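Local structure of extracellular ligand-binding receptor (Sphaerobacter thermophilus, 4ZPJ) at residues I97-A102 with I109-Q114; Y178-A183 with R213-Q218; V228-T233 with G237-R242; T307-Y312 with P316-F321. The protein probably serves as the substrate-binding component of an ABC transporter, capturing a small ligand outside the membrane for delivery to the transporter. One frame throughout, in Å; residues are numbered along the deposited sequence.

Interaction 1: I97-A102 with I109-Q114. With ZN (zinc ion), chain H.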
loop_
_atom_site.group_PDB
_atom_site.type_symbol
_atom_site.label_atom_id
_atom_site.label_comp_id
_atom_site.label_asym_id
_atom_site.label_seq_id
_atom_site.Cartn_x
_atom_site.Cartn_y
_atom_site.Cartn_z
ATOM N N ILE A 97 16.290 1.852 15.367
ATOM C CA ILE A 97 15.741 1.330 16.597
ATOM C C ILE A 97 14.331 0.827 16.254
ATOM O O ILE A 97 13.450 1.621 15.886
ATOM C CB ILE A 97 15.711 2.375 17.737
ATOM C CG1 ILE A 97 17.131 2.722 18.215
ATOM C CG2 ILE A 97 15.010 1.785 18.971
ATOM C CD1 ILE A 97 17.745 3.877 17.499
ATOM N N ILE A 98 14.150 -0.487 16.317
ATOM C CA ILE A 98 12.949 -1.134 15.843
ATOM C C ILE A 98 12.095 -1.552 17.032
ATOM O O ILE A 98 12.560 -2.300 17.907
ATOM C CB ILE A 98 13.220 -2.396 14.983
ATOM C CG1 ILE A 98 13.664 -2.083 13.550
ATOM C CG2 ILE A 98 11.945 -3.237 14.824
ATOM C CD1 ILE A 98 14.980 -1.379 13.409
ATOM N N GLU A 99 10.836 -1.102 17.036
ATOM C CA GLU A 99 9.853 -1.546 18.013
ATOM C C GLU A 99 8.627 -2.190 17.389
ATOM O O GLU A 99 8.004 -1.652 16.433
ATOM C CB GLU A 99 9.450 -0.366 18.872
ATOM C CG GLU A 99 10.588 0.124 19.759
ATOM C CD GLU A 99 11.020 -0.907 20.750
ATOM O OE1 GLU A 99 10.200 -1.828 21.015
ATOM O OE2 GLU A 99 12.160 -0.808 21.286
ATOM N N ASP A 100 8.283 -3.346 17.938
ATOM C CA ASP A 100 7.072 -4.097 17.535
ATOM C C ASP A 100 5.844 -3.573 18.304
ATOM O O ASP A 100 5.835 -3.561 19.566
ATOM C CB ASP A 100 7.274 -5.582 17.879
ATOM C CG ASP A 100 6.067 -6.461 17.545
ATOM O OD1 ASP A 100 5.094 -6.002 16.880
ATOM O OD2 ASP A 100 6.133 -7.659 17.966
ATOM N N SER A 101 4.823 -3.149 17.561
ATOM C CA SER A 101 3.557 -2.670 18.143
ATOM C C SER A 101 2.568 -3.813 18.373
ATOM O O SER A 101 1.545 -3.610 19.017
ATOM C CB SER A 101 2.909 -1.611 17.259
ATOM O OG SER A 101 2.814 -2.027 15.891
ATOM N N ALA A 102 2.881 -4.990 17.812
ATOM C CA ALA A 102 2.067 -6.202 17.937
ATOM C C ALA A 102 0.647 -5.969 17.455
ATOM O O ALA A 102 -0.293 -6.593 17.968
ATOM C CB ALA A 102 2.057 -6.710 19.397
ATOM N N ILE A 109 1.247 3.121 21.245
ATOM C CA ILE A 109 1.437 4.316 22.069
ATOM C C ILE A 109 2.659 4.232 22.984
ATOM O O ILE A 109 3.492 5.146 23.035
ATOM C CB ILE A 109 0.168 4.567 22.929
ATOM C CG1 ILE A 109 -0.853 5.391 22.133
ATOM C CG2 ILE A 109 0.484 5.271 24.242
ATOM C CD1 ILE A 109 -2.291 5.109 22.527
ATOM N N THR A 110 2.743 3.136 23.713
ATOM C CA THR A 110 3.861 2.861 24.576
ATOM C C THR A 110 5.137 2.829 23.741
ATOM O O THR A 110 6.119 3.477 24.047
ATOM C CB THR A 110 3.678 1.480 25.266
ATOM O OG1 THR A 110 2.493 1.497 26.090
ATOM C CG2 THR A 110 4.907 1.131 26.120
ATOM N N LYS A 111 5.147 2.031 22.700
ATOM C CA LYS A 111 6.341 1.971 21.867
ATOM C C LYS A 111 6.745 3.329 21.304
ATOM O O LYS A 111 7.924 3.647 21.284
ATOM C CB LYS A 111 6.175 0.921 20.756
ATOM C CG LYS A 111 6.173 -0.527 21.291
ATOM C CD LYS A 111 7.187 -0.752 22.418
ATOM C CE LYS A 111 7.311 -2.214 22.812
ATOM N NZ LYS A 111 8.027 -2.970 21.777
ATOM N N THR A 112 5.767 4.112 20.862
ATOM C CA THR A 112 6.041 5.377 20.224
ATOM C C THR A 112 6.565 6.308 21.282
ATOM O O THR A 112 7.566 6.973 21.050
ATOM C CB THR A 112 4.784 5.957 19.526
ATOM O OG1 THR A 112 4.395 5.110 18.441
ATOM C CG2 THR A 112 5.042 7.319 18.962
ATOM N N ARG A 113 5.944 6.313 22.473
ATOM C CA ARG A 113 6.448 7.183 23.531
ATOM C C ARG A 113 7.888 6.870 23.887
ATOM O O ARG A 113 8.672 7.772 24.082
ATOM C CB ARG A 113 5.593 7.128 24.794
ATOM C CG ARG A 113 4.358 8.007 24.676
ATOM C CD ARG A 113 3.820 8.479 26.034
ATOM N NE ARG A 113 3.140 9.783 25.879
ATOM C CZ ARG A 113 1.843 9.964 25.577
ATOM N NH1 ARG A 113 1.009 8.936 25.418
ATOM N NH2 ARG A 113 1.362 11.193 25.455
ATOM N N GLN A 114 8.224 5.593 23.954
ATOM C CA GLN A 114 9.599 5.163 24.213
ATOM C C GLN A 114 10.635 5.639 23.147
ATOM O O GLN A 114 11.687 6.138 23.485
ATOM C CB GLN A 114 9.610 3.639 24.377
ATOM C CG GLN A 114 10.964 2.981 24.266
ATOM C CD GLN A 114 10.867 1.492 23.974
ATOM O OE1 GLN A 114 10.023 0.769 24.548
ATOM N NE2 GLN A 114 11.752 1.015 23.091
HETATM ZN ZN ZN H . 12.072 -2.754 22.518
HETATM O O HOH W 1 13.551 -3.141 20.696
HETATM O O HOH W 2 10.975 -2.250 23.550
#
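A zinc site on strand 92-100 is shared with the helix that follows it, since Glu99, the metal ligand, is also held by Lys111 and, more weakly, by Gln114. The carboxylate of Glu99 binds the zinc ion unevenly, OE2 at 2.3 Å and OE1 at 2.6 Å; water 1, another ligand of the metal, donates to Ile98 O. Lys111 NZ reaches Glu99 OE1 almost in line with its C-O bond, forming a salt bridge of 2.6 Å, so that this oxygen serves metal and ammonium at once. The lysine chain, bent at chi2 and chi4, crosses Glu99 at about a right angle, and its NZ makes a further bond of 3.2 Å to Asp100 O, tilted 26° from the carbonyl plane. This is the strand-to-helix half of a beta-alpha-beta crossover: helix 105-117 runs back nearly antiparallel to strand 92-100 and leads to the parallel strand 123-126. From the next turn of the helix, Gln114 NE2 gives Glu99 OE2 a weak bond, short at 2.6 Å but bent to 130°, with amide and carboxylate planes 79° apart. An alanine in place of Lys111 would probably leave Glu99 OE1 without its ammonium partner, with the metal and the weak Gln114 bond left to hold the carboxylate. At the end of the strand, Asp100 OD1 accepts a hydrogen bond from Ala102 N at 2.6 Å in an Asx turn.

Interaction 2: Y178-A183 with R213-Q218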
loop_
_atom_site.group_PDB
_atom_site.type_symbol
_atom_site.label_atom_id
_atom_site.label_comp_id
_atom_site.label_asym_id
_atom_site.label_seq_id
_atom_site.Cartn_x
_atom_site.Cartn_y
_atom_site.Cartn_z
ATOM N N TYR A 178 -4.645 2.957 -5.172
ATOM C CA TYR A 178 -4.138 2.170 -6.268
ATOM C C TYR A 178 -5.244 1.389 -6.990
ATOM O O TYR A 178 -5.059 0.996 -8.129
ATOM C CB TYR A 178 -2.932 1.292 -5.861
ATOM C CG TYR A 178 -3.178 0.333 -4.797
ATOM C CD1 TYR A 178 -3.886 -0.836 -5.068
ATOM C CD2 TYR A 178 -2.725 0.556 -3.492
ATOM C CE1 TYR A 178 -4.177 -1.733 -4.066
ATOM C CE2 TYR A 178 -3.002 -0.344 -2.497
ATOM C CZ TYR A 178 -3.731 -1.500 -2.803
ATOM O OH TYR A 178 -4.034 -2.464 -1.895
ATOM N N ASP A 179 -6.412 1.260 -6.361
ATOM C CA ASP A 179 -7.575 0.698 -7.011
ATOM C C ASP A 179 -8.444 1.685 -7.812
ATOM O O ASP A 179 -9.103 1.294 -8.773
ATOM C CB ASP A 179 -8.411 -0.078 -5.979
ATOM C CG ASP A 179 -7.666 -1.318 -5.476
ATOM O OD1 ASP A 179 -6.977 -1.944 -6.352
ATOM O OD2 ASP A 179 -7.733 -1.658 -4.241
ATOM N N ALA A 180 -8.470 2.943 -7.438
ATOM C CA ALA A 180 -9.360 3.878 -8.072
ATOM C C ALA A 180 -9.100 3.989 -9.579
ATOM O O ALA A 180 -10.050 4.040 -10.332
ATOM C CB ALA A 180 -9.197 5.219 -7.424
ATOM N N PRO A 181 -7.838 3.962 -10.037
ATOM C CA PRO A 181 -7.637 4.038 -11.534
ATOM C C PRO A 181 -8.210 2.864 -12.298
ATOM O O PRO A 181 -8.495 2.984 -13.506
ATOM C CB PRO A 181 -6.095 4.099 -11.696
ATOM C CG PRO A 181 -5.641 4.692 -10.375
ATOM C CD PRO A 181 -6.531 3.993 -9.345
ATOM N N ALA A 182 -8.443 1.759 -11.596
ATOM C CA ALA A 182 -9.075 0.607 -12.225
ATOM C C ALA A 182 -10.504 0.886 -12.554
ATOM O O ALA A 182 -11.071 0.262 -13.450
ATOM C CB ALA A 182 -8.951 -0.649 -11.344
ATOM N N ALA A 183 -11.096 1.865 -11.902
ATOM C CA ALA A 183 -12.464 2.248 -12.184
ATOM C C ALA A 183 -12.502 3.071 -13.456
ATOM O O ALA A 183 -13.407 2.904 -14.273
ATOM C CB ALA A 183 -13.025 3.059 -11.045
ATOM N N ARG A 213 -16.056 3.774 -6.124
ATOM C CA ARG A 213 -17.319 4.418 -6.471
ATOM C C ARG A 213 -17.111 5.832 -7.005
ATOM O O ARG A 213 -17.685 6.237 -8.033
ATOM C CB ARG A 213 -18.184 4.526 -5.215
ATOM C CG ARG A 213 -19.421 5.380 -5.378
ATOM C CD ARG A 213 -20.186 5.593 -4.070
ATOM N NE ARG A 213 -20.857 4.385 -3.586
ATOM C CZ ARG A 213 -22.040 3.938 -4.011
ATOM N NH1 ARG A 213 -22.557 2.828 -3.482
ATOM N NH2 ARG A 213 -22.713 4.587 -4.955
ATOM N N SER A 214 -16.342 6.596 -6.253
ATOM C CA SER A 214 -16.103 7.997 -6.569
ATOM C C SER A 214 -15.531 8.165 -7.969
ATOM O O SER A 214 -16.080 8.915 -8.755
ATOM C CB SER A 214 -15.161 8.596 -5.529
ATOM O OG SER A 214 -14.757 9.884 -5.909
ATOM N N ARG A 215 -14.479 7.437 -8.310
ATOM C CA ARG A 215 -13.940 7.516 -9.668
ATOM C C ARG A 215 -14.864 6.954 -10.705
ATOM O O ARG A 215 -14.885 7.438 -11.842
ATOM C CB ARG A 215 -12.639 6.730 -9.842
ATOM C CG ARG A 215 -11.443 7.178 -9.056
ATOM C CD ARG A 215 -10.961 8.556 -9.414
ATOM N NE ARG A 215 -10.535 8.687 -10.792
ATOM C CZ ARG A 215 -9.954 9.786 -11.267
ATOM N NH1 ARG A 215 -9.749 10.814 -10.465
ATOM N NH2 ARG A 215 -9.594 9.864 -12.553
ATOM N N PHE A 216 -15.597 5.884 -10.360
ATOM C CA PHE A 216 -16.414 5.221 -11.376
ATOM C C PHE A 216 -17.532 6.146 -11.625
ATOM O O PHE A 216 -17.953 6.298 -12.760
ATOM C CB PHE A 216 -16.851 3.803 -10.933
ATOM C CG PHE A 216 -17.536 2.973 -12.004
ATOM C CD1 PHE A 216 -16.875 2.597 -13.140
ATOM C CD2 PHE A 216 -18.841 2.539 -11.833
ATOM C CE1 PHE A 216 -17.505 1.835 -14.129
ATOM C CE2 PHE A 216 -19.492 1.761 -12.793
ATOM C CZ PHE A 216 -18.822 1.406 -13.947
ATOM N N GLU A 217 -18.003 6.815 -10.581
ATOM C CA GLU A 217 -19.143 7.739 -10.708
ATOM C C GLU A 217 -18.751 9.007 -11.467
ATOM O O GLU A 217 -19.497 9.462 -12.297
ATOM C CB GLU A 217 -19.777 8.097 -9.348
ATOM C CG GLU A 217 -20.671 6.983 -8.824
ATOM C CD GLU A 217 -21.373 7.290 -7.513
ATOM O OE1 GLU A 217 -21.089 8.319 -6.884
ATOM O OE2 GLU A 217 -22.197 6.471 -7.105
ATOM N N GLN A 218 -17.583 9.542 -11.179
ATOM C CA GLN A 218 -17.061 10.679 -11.930
ATOM C C GLN A 218 -16.888 10.403 -13.398
ATOM O O GLN A 218 -17.075 11.304 -14.175
ATOM C CB GLN A 218 -15.720 11.116 -11.361
ATOM C CG GLN A 218 -15.893 11.760 -9.998
ATOM C CD GLN A 218 -14.607 12.241 -9.338
ATOM O OE1 GLN A 218 -13.484 11.948 -9.785
ATOM N NE2 GLN A 218 -14.776 13.012 -8.256
#
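Apolar packing carries this contact, with Ala180 and Ala183 offering their methyl groups to Arg215 and Phe216. Ala180 CB lies 3.4 Å from Arg215 CG, a close fit, and Ala183 CB sits 3.9 Å from Arg215 CB. The same Ala183 methyl also lies 3.9 Å from Phe216 CB, which puts it against two successive residues of the facing helix; there the backbones come nearest, with Ala183 CA and Phe216 CA 5.0 Å apart. Small residues on one helix thus let the other come in close. Phe216 turns CG anti to its own N (chi1 -172°), which brings the ring edge to Ala183 O, lying in the ring plane 3.7 Å from CD1. In the fold, helix 203-218 is the connection of a beta-alpha-beta unit between the adjacent parallel strands 194-200 and 222-229, and Phe216 also packs on Ile223 of the latter; helix 180-188 leads into the first of these strands. The polar interactions lie at the margins. Arg215, bent at chi2 and chi3, gives only its aliphatic base to the alanines, while its NE pairs with Asp184 in a salt bridge and its NH1 bonds Ser422 O in the C-terminal tail. One helical turn apart, Arg213 NH2 and Glu217 OE2 form a salt bridge of 2.9 Å on the syn side of the carboxylate, 33° out of its plane, and Arg213 NH1 reaches on to Glu226.

Interaction 3: V228-T233 with G237-R242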
loop_
_atom_site.group_PDB
_atom_site.type_symbol
_atom_site.label_atom_id
_atom_site.label_comp_id
_atom_site.label_asym_id
_atom_site.label_seq_id
_atom_site.Cartn_x
_atom_site.Cartn_y
_atom_site.Cartn_z
ATOM N N VAL A 228 -21.041 -6.578 1.542
ATOM C CA VAL A 228 -20.002 -6.680 2.497
ATOM C C VAL A 228 -20.042 -8.057 3.186
ATOM O O VAL A 228 -21.113 -8.654 3.356
ATOM C CB VAL A 228 -20.161 -5.485 3.410
ATOM C CG1 VAL A 228 -20.083 -5.871 4.855
ATOM C CG2 VAL A 228 -19.142 -4.418 2.990
ATOM N N ALA A 229 -18.862 -8.573 3.533
ATOM C CA ALA A 229 -18.723 -9.880 4.168
ATOM C C ALA A 229 -17.842 -9.749 5.396
ATOM O O ALA A 229 -16.857 -9.047 5.308
ATOM C CB ALA A 229 -18.102 -10.850 3.183
ATOM N N PRO A 230 -18.202 -10.392 6.550
ATOM C CA PRO A 230 -17.334 -10.180 7.727
ATOM C C PRO A 230 -15.899 -10.602 7.495
ATOM O O PRO A 230 -15.625 -11.511 6.707
ATOM C CB PRO A 230 -17.938 -11.081 8.808
ATOM C CG PRO A 230 -19.333 -11.396 8.350
ATOM C CD PRO A 230 -19.317 -11.309 6.838
ATOM N N ILE A 231 -14.988 -9.992 8.232
ATOM C CA ILE A 231 -13.629 -10.486 8.282
ATOM C C ILE A 231 -13.659 -11.950 8.704
ATOM O O ILE A 231 -14.433 -12.288 9.605
ATOM C CB ILE A 231 -12.776 -9.746 9.329
ATOM C CG1 ILE A 231 -12.728 -8.249 9.059
ATOM C CG2 ILE A 231 -11.363 -10.329 9.344
ATOM C CD1 ILE A 231 -11.648 -7.888 8.112
ATOM N N GLY A 232 -12.806 -12.776 8.077
ATOM C CA GLY A 232 -12.644 -14.194 8.391
ATOM C C GLY A 232 -13.752 -15.111 7.882
ATOM O O GLY A 232 -13.915 -16.226 8.395
ATOM N N THR A 233 -14.509 -14.655 6.879
ATOM C CA THR A 233 -15.519 -15.477 6.218
ATOM C C THR A 233 -14.887 -16.706 5.523
ATOM O O THR A 233 -13.896 -16.594 4.830
ATOM C CB THR A 233 -16.320 -14.644 5.199
ATOM O OG1 THR A 233 -17.050 -13.628 5.894
ATOM C CG2 THR A 233 -17.285 -15.499 4.438
ATOM N N GLY A 237 -20.019 -18.432 -0.621
ATOM C CA GLY A 237 -21.351 -18.818 -1.200
ATOM C C GLY A 237 -22.460 -17.775 -1.086
ATOM O O GLY A 237 -22.970 -17.291 -2.082
ATOM N N PRO A 238 -22.824 -17.395 0.142
ATOM C CA PRO A 238 -23.986 -16.509 0.257
ATOM C C PRO A 238 -23.704 -15.150 -0.342
ATOM O O PRO A 238 -24.556 -14.611 -1.034
ATOM C CB PRO A 238 -24.235 -16.436 1.782
ATOM C CG PRO A 238 -23.583 -17.689 2.327
ATOM C CD PRO A 238 -22.333 -17.809 1.466
ATOM N N TYR A 239 -22.503 -14.626 -0.122
ATOM C CA TYR A 239 -22.140 -13.291 -0.625
ATOM C C TYR A 239 -22.010 -13.313 -2.134
ATOM O O TYR A 239 -22.360 -12.359 -2.771
ATOM C CB TYR A 239 -20.875 -12.790 0.052
ATOM C CG TYR A 239 -21.062 -12.858 1.537
ATOM C CD1 TYR A 239 -21.800 -11.880 2.202
ATOM C CD2 TYR A 239 -20.611 -13.948 2.264
ATOM C CE1 TYR A 239 -22.053 -11.982 3.568
ATOM C CE2 TYR A 239 -20.863 -14.063 3.637
ATOM C CZ TYR A 239 -21.577 -13.075 4.285
ATOM O OH TYR A 239 -21.830 -13.179 5.632
ATOM N N LEU A 240 -21.526 -14.428 -2.673
ATOM C CA LEU A 240 -21.440 -14.673 -4.096
ATOM C C LEU A 240 -22.804 -14.702 -4.732
ATOM O O LEU A 240 -23.023 -14.085 -5.777
ATOM C CB LEU A 240 -20.727 -15.996 -4.382
ATOM C CG LEU A 240 -19.204 -16.051 -4.080
ATOM C CD1 LEU A 240 -18.613 -17.333 -4.622
ATOM C CD2 LEU A 240 -18.434 -14.881 -4.656
ATOM N N GLN A 241 -23.727 -15.397 -4.093
ATOM C CA GLN A 241 -25.098 -15.394 -4.567
ATOM C C GLN A 241 -25.640 -13.944 -4.582
ATOM O O GLN A 241 -26.181 -13.511 -5.589
ATOM C CB GLN A 241 -25.964 -16.435 -3.809
ATOM C CG GLN A 241 -25.827 -17.836 -4.443
ATOM C CD GLN A 241 -26.548 -18.984 -3.717
ATOM O OE1 GLN A 241 -26.434 -20.149 -4.126
ATOM N NE2 GLN A 241 -27.308 -18.661 -2.659
ATOM N N ARG A 242 -25.418 -13.167 -3.532
ATOM C CA ARG A 242 -25.918 -11.791 -3.534
ATOM C C ARG A 242 -25.277 -10.975 -4.630
ATOM O O ARG A 242 -25.950 -10.161 -5.298
ATOM C CB ARG A 242 -25.718 -11.107 -2.185
ATOM C CG ARG A 242 -26.307 -11.916 -1.027
ATOM C CD ARG A 242 -26.498 -11.133 0.269
ATOM N NE ARG A 242 -26.486 -12.034 1.434
ATOM C CZ ARG A 242 -26.581 -11.657 2.714
ATOM N NH1 ARG A 242 -26.561 -12.587 3.677
ATOM N NH2 ARG A 242 -26.706 -10.371 3.045
#
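Tyr239, on helix 237-246, meets Ala229, Pro230 and Thr233. Earlier in the segment, Gly237 O accepts the backbone N of Gln241 at 2.9 Å. Two residues further on, Tyr239 carries nearly the whole contact. Its CG lies anti to the carbonyl carbon (chi1 -54°), which brings the ring over Ala229. Ala229 CB is centred beneath one face in a CH-pi contact, 3.9 Å from the ring centroid and only 8° off the normal. Round the ring, other groups come in obliquely: Val228 O lies 3.5 Å from Tyr239 CE1, Thr233 CG2 lies 3.9 Å from CE2, and Pro230 CD approaches the phenol oxygen OH to 3.4 Å. Val228 also packs beside Asp201, which with His206 binds a zinc ion. An alanine at Tyr239 would probably open a gap above Ala229 and leave the proline and threonine without the ring they pack against. Next in sequence, Leu240 faces elsewhere and packs on Phe266 and Tyr270 of helix 261-272. The surface met by the ring is itself shaped by a type II turn from Pro230 to Thr233, with Gly232 at its third position in the positive-phi conformation; Thr233 OG1 donates to Pro230 O at 2.7 Å. Together these segments form the strand-to-helix half of a beta-alpha-beta crossover, in which helix 237-246 leads from edge strand 222-229 to the parallel strand 252-256.

Interaction 4: T307-Y312 with P316-F321. With ZN (zinc ion), chain K.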
loop_
_atom_site.group_PDB
_atom_site.type_symbol
_atom_site.label_atom_id
_atom_site.label_comp_id
_atom_site.label_asym_id
_atom_site.label_seq_id
_atom_site.Cartn_x
_atom_site.Cartn_y
_atom_site.Cartn_z
ATOM N N THR A 307 -2.618 -1.548 -9.082
ATOM C CA THR A 307 -1.676 -1.806 -8.004
ATOM C C THR A 307 -0.547 -0.785 -7.910
ATOM O O THR A 307 -0.262 -0.019 -8.849
ATOM C CB THR A 307 -1.052 -3.217 -8.100
ATOM O OG1 THR A 307 -0.408 -3.582 -6.837
ATOM C CG2 THR A 307 -0.068 -3.309 -9.251
ATOM N N LEU A 308 0.094 -0.802 -6.761
ATOM C CA LEU A 308 1.200 0.082 -6.450
ATOM C C LEU A 308 2.489 -0.424 -7.140
ATOM O O LEU A 308 3.355 0.348 -7.508
ATOM C CB LEU A 308 1.354 0.119 -4.936
ATOM C CG LEU A 308 1.662 1.383 -4.152
ATOM C CD1 LEU A 308 0.703 2.538 -4.337
ATOM C CD2 LEU A 308 1.708 0.956 -2.685
ATOM N N TYR A 309 2.620 -1.735 -7.297
ATOM C CA TYR A 309 3.900 -2.313 -7.715
ATOM C C TYR A 309 3.723 -3.758 -8.082
ATOM O O TYR A 309 2.949 -4.459 -7.443
ATOM C CB TYR A 309 5.004 -2.230 -6.620
ATOM C CG TYR A 309 6.350 -2.749 -7.156
ATOM C CD1 TYR A 309 7.003 -2.112 -8.186
ATOM C CD2 TYR A 309 6.900 -3.901 -6.685
ATOM C CE1 TYR A 309 8.174 -2.625 -8.736
ATOM C CE2 TYR A 309 8.063 -4.418 -7.217
ATOM C CZ TYR A 309 8.689 -3.798 -8.243
ATOM O OH TYR A 309 9.883 -4.339 -8.758
ATOM N N THR A 310 4.471 -4.192 -9.096
ATOM C CA THR A 310 4.671 -5.600 -9.392
ATOM C C THR A 310 6.123 -5.737 -9.798
ATOM O O THR A 310 6.630 -4.880 -10.505
ATOM C CB THR A 310 3.799 -6.053 -10.588
ATOM O OG1 THR A 310 4.189 -7.337 -11.032
ATOM C CG2 THR A 310 3.880 -5.027 -11.811
ATOM N N ALA A 311 6.752 -6.845 -9.359
ATOM C CA ALA A 311 8.072 -7.258 -9.723
ATOM C C ALA A 311 8.310 -7.473 -11.237
ATOM O O ALA A 311 9.482 -7.486 -11.725
ATOM C CB ALA A 311 8.420 -8.487 -8.918
ATOM N N TYR A 312 7.229 -7.582 -12.005
ATOM C CA TYR A 312 7.354 -7.716 -13.475
ATOM C C TYR A 312 7.312 -6.391 -14.214
ATOM O O TYR A 312 7.146 -6.381 -15.433
ATOM C CB TYR A 312 6.308 -8.700 -14.035
ATOM C CG TYR A 312 6.567 -10.102 -13.467
ATOM C CD1 TYR A 312 7.472 -11.013 -14.089
ATOM C CD2 TYR A 312 6.060 -10.444 -12.236
ATOM C CE1 TYR A 312 7.753 -12.248 -13.501
ATOM C CE2 TYR A 312 6.325 -11.674 -11.648
ATOM C CZ TYR A 312 7.181 -12.565 -12.271
ATOM O OH TYR A 312 7.406 -13.743 -11.618
ATOM N N PRO A 316 14.037 -0.225 -15.841
ATOM C CA PRO A 316 15.324 -0.509 -15.261
ATOM C C PRO A 316 15.369 -0.393 -13.725
ATOM O O PRO A 316 16.015 -1.215 -13.098
ATOM C CB PRO A 316 16.251 0.525 -15.871
ATOM C CG PRO A 316 15.451 1.416 -16.717
ATOM C CD PRO A 316 14.066 0.847 -16.842
ATOM N N GLU A 317 14.686 0.584 -13.129
ATOM C CA GLU A 317 14.717 0.761 -11.667
ATOM C C GLU A 317 13.949 -0.356 -10.983
ATOM O O GLU A 317 14.238 -0.736 -9.849
ATOM C CB GLU A 317 14.140 2.125 -11.267
ATOM C CG GLU A 317 14.916 3.292 -11.875
ATOM C CD GLU A 317 16.327 3.376 -11.310
ATOM O OE1 GLU A 317 16.426 3.299 -10.051
ATOM O OE2 GLU A 317 17.314 3.502 -12.110
ATOM N N SER A 318 12.952 -0.885 -11.667
ATOM C CA SER A 318 12.253 -2.024 -11.119
ATOM C C SER A 318 13.154 -3.254 -11.166
ATOM O O SER A 318 13.217 -4.035 -10.164
ATOM C CB SER A 318 10.933 -2.289 -11.839
ATOM O OG SER A 318 10.294 -3.439 -11.319
ATOM N N GLN A 319 13.853 -3.431 -12.301
ATOM C CA GLN A 319 14.751 -4.577 -12.412
ATOM C C GLN A 319 15.880 -4.550 -11.350
ATOM O O GLN A 319 16.212 -5.583 -10.796
ATOM C CB GLN A 319 15.355 -4.712 -13.804
ATOM C CG GLN A 319 14.515 -5.611 -14.718
ATOM C CD GLN A 319 15.039 -5.665 -16.161
ATOM O OE1 GLN A 319 14.425 -5.098 -17.068
ATOM N NE2 GLN A 319 16.188 -6.338 -16.373
ATOM N N GLU A 320 16.471 -3.385 -11.136
ATOM C CA GLU A 320 17.461 -3.183 -10.113
ATOM C C GLU A 320 16.933 -3.526 -8.682
ATOM O O GLU A 320 17.520 -4.298 -7.992
ATOM C CB GLU A 320 17.921 -1.743 -10.199
ATOM C CG GLU A 320 18.863 -1.228 -9.120
ATOM C CD GLU A 320 19.227 0.227 -9.381
ATOM O OE1 GLU A 320 19.313 0.622 -10.570
ATOM O OE2 GLU A 320 19.377 0.995 -8.422
ATOM N N PHE A 321 15.748 -3.079 -8.317
ATOM C CA PHE A 321 15.132 -3.441 -7.023
ATOM C C PHE A 321 14.822 -4.917 -6.908
ATOM O O PHE A 321 15.107 -5.508 -5.891
ATOM C CB PHE A 321 13.899 -2.601 -6.841
ATOM C CG PHE A 321 13.019 -2.990 -5.703
ATOM C CD1 PHE A 321 13.451 -2.841 -4.407
ATOM C CD2 PHE A 321 11.742 -3.354 -5.931
ATOM C CE1 PHE A 321 12.621 -3.138 -3.340
ATOM C CE2 PHE A 321 10.894 -3.651 -4.915
ATOM C CZ PHE A 321 11.342 -3.557 -3.602
HETATM ZN ZN ZN K . 18.558 3.133 -9.421
HETATM O O HOH W 3 11.086 -5.592 -12.699
HETATM O O HOH W 4 18.644 3.768 -7.040
#
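Tyr309 and Phe321 both place CG anti to the backbone N, with chi1 of -175° and 170°, and the hydroxyl of Ser318 is extended in the same sense, bringing the three side chains together between loop and helix. There Tyr309 OH donates to Ser318 OG at 2.7 Å, the serine oxygen lying at the ring edge near its plane. Ser318 OG in turn donates a hydrogen bond to water 3, also at 2.7 Å, and the water donates to Ala311 O over the same 2.7 Å. A chain of hydrogen bonds thus runs from phenol to serine to water to backbone, fixing the direction of each hydroxyl and satisfying the buried serine. Beside it, Phe321 turns its edge toward the face of Tyr309 in an offset edge-to-face pair, planes at 70°, with Phe321 CE2 and Tyr309 CE2 3.7 Å apart. The phenol oxygen joins the two kinds of contact, for Tyr309 OH also lies 3.5 Å from Phe321 CD2, near the plane of that ring. The aromatic group extends further, as Tyr339 lies almost parallel to Tyr309. In the loop itself Thr310 OG1 accepts the backbone N of Tyr312 in an ST turn and bonds Asn409 O. Elsewhere on helix 316-328, Glu317 OE1, at 2.2 Å, and Glu320 OE2, at 2.5 Å, bind a zinc ion together with water 4, a metal site built from two glutamates three residues apart on a helix.

In the fold
Interaction 1 belongs to the mixed-sheet lobe, while interactions 2 and 3 belong to the lobe built on the parallel four-stranded sheet, an arrangement consistent with a two-lobed periplasmic binding protein. The centre of interaction 1 lies about 36 Å from that of interaction 2 and about 31 Å from that of interaction 4. Interactions 2 and 3 are linked in sequence, because helix 203-218 runs on to strand 222-229; their nearest atoms are about 10 Å apart. Direct touch occurs between interactions 2 and 4, where Tyr178 CB packs 3.8 Å from Leu308 N. Separate zinc ions are bound within interactions 1 and 4.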